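Local coordinates for fatty acid metabolism regulator protein (Bacillus subtilis, PDB 1VI0) that represses transcription of fatty acid transport and beta-oxidation genes as a homodimer, releasing DNA when long-chain fatty acyl-CoA binds, at residues 47-50 with 54-57. Numbering follows the deposited sequence.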
# COMPACT_ATOMS: atom_id res chain seq x y z
N LEU A 47 -15.90 26.06 12.25
CA LEU A 47 -15.68 27.32 11.52
C LEU A 47 -14.73 27.07 10.37
O LEU A 47 -14.83 27.69 9.32
CB LEU A 47 -15.14 28.33 12.51
CG LEU A 47 -15.04 29.80 12.19
CD1 LEU A 47 -13.64 30.13 11.69
CD2 LEU A 47 -16.09 30.32 11.23
N TYR A 48 -13.85 26.05 10.46
CA TYR A 48 -12.91 25.80 9.37
C TYR A 48 -13.17 24.54 8.59
O TYR A 48 -12.68 24.44 7.42
CB TYR A 48 -11.47 25.74 9.97
CG TYR A 48 -11.04 27.10 10.50
CD1 TYR A 48 -10.67 28.08 9.60
CD2 TYR A 48 -10.94 27.36 11.85
CE1 TYR A 48 -10.24 29.33 10.04
CE2 TYR A 48 -10.52 28.60 12.31
CZ TYR A 48 -10.16 29.56 11.40
OH TYR A 48 -9.74 30.82 11.82
N PHE A 49 -13.81 23.53 9.17
CA PHE A 49 -14.04 22.25 8.54
C PHE A 49 -15.51 21.80 8.57
O PHE A 49 -16.19 22.05 9.57
CB PHE A 49 -13.21 21.14 9.21
CG PHE A 49 -11.73 21.47 9.21
CD1 PHE A 49 -10.98 21.24 8.06
CD2 PHE A 49 -11.16 22.10 10.30
CE1 PHE A 49 -9.63 21.56 8.03
CE2 PHE A 49 -9.81 22.43 10.26
CZ PHE A 49 -9.06 22.18 9.14
N LYS A 50 -15.90 20.98 7.62
CA LYS A 50 -17.24 20.44 7.51
C LYS A 50 -17.58 19.37 8.52
O LYS A 50 -18.77 19.22 8.91
CB LYS A 50 -17.47 19.83 6.12
CG LYS A 50 -17.39 20.82 4.98
CD LYS A 50 -17.93 20.13 3.73
CE LYS A 50 -17.73 20.80 2.43
NZ LYS A 50 -18.07 22.22 2.36
N ASP A 54 -13.65 15.87 6.51
CA ASP A 54 -13.06 17.07 5.96
C ASP A 54 -11.69 17.40 6.59
O ASP A 54 -10.76 17.79 5.88
CB ASP A 54 -14.00 18.25 6.10
CG ASP A 54 -13.60 19.46 5.31
OD1 ASP A 54 -12.97 19.32 4.23
OD2 ASP A 54 -13.80 20.59 5.78
N ILE A 55 -11.55 17.18 7.88
CA ILE A 55 -10.28 17.36 8.58
C ILE A 55 -9.24 16.33 8.06
O ILE A 55 -8.15 16.79 7.67
CB ILE A 55 -10.39 17.23 10.09
CG1 ILE A 55 -11.32 18.34 10.66
CG2 ILE A 55 -9.04 17.34 10.77
CD1 ILE A 55 -11.71 18.00 12.12
N LEU A 56 -9.61 15.11 7.89
CA LEU A 56 -8.65 14.08 7.38
C LEU A 56 -8.15 14.44 5.99
O LEU A 56 -6.97 14.43 5.63
CB LEU A 56 -9.31 12.73 7.34
CG LEU A 56 -8.36 11.57 6.91
CD1 LEU A 56 -7.36 11.31 8.02
CD2 LEU A 56 -9.23 10.33 6.67
N ILE A 57 -9.12 14.68 5.11
CA ILE A 57 -8.81 15.08 3.73
C ILE A 57 -7.99 16.35 3.66
O ILE A 57 -6.96 16.40 2.95
CB ILE A 57 -10.14 15.23 2.95
CG1 ILE A 57 -10.82 13.87 2.86
CG2 ILE A 57 -9.89 15.87 1.59
CD1 ILE A 57 -12.32 14.00 2.55
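Phe49 packs its ring against Ile55 and Asp54, just past the end of helix 42-48. Ile55 CG1 lies over one face, 3.9 Å from the centroid of the Phe49 ring. This is a CH-pi contact. It is tightest at the root of the ring, where Phe49 CG is 3.5 Å from Ile55 CG1. Phe49 has its CG anti to the carbonyl carbon (chi1 -56°), which turns the ring toward Ile55 and helix 9-24. Tyr10 stacks on Phe49, and Ile13 and Ile14 of helix 9-24 also touch it. Asp54 OD2 approaches the rim of the ring close to level with it, 3.7 Å from Phe49 CD1. The carboxylate and ring planes are turned 67° apart. The same oxygen lies 3.2 Å from Phe49 CA.

Lys50 gives its backbone N-H to Asp54. The bond from Lys50 N to Asp54 OD2 is 2.8 Å long and nearly straight, at 166°. It meets OD2 on the anti side, slightly out of the carboxylate plane. The Lys50 side chain crosses that of Asp54 at a slant, with Lys50 CG 3.7 Å from Asp54 OD2, but NZ makes no salt bridge with it. Asp54 N is hydrogen-bonded to Asn51 OD1.

The contact thus joins the end of the predicted helix-turn-helix motif to the start of helix 52-75, which leads from the DNA-binding domain into the ligand-binding part, as in the TetR family.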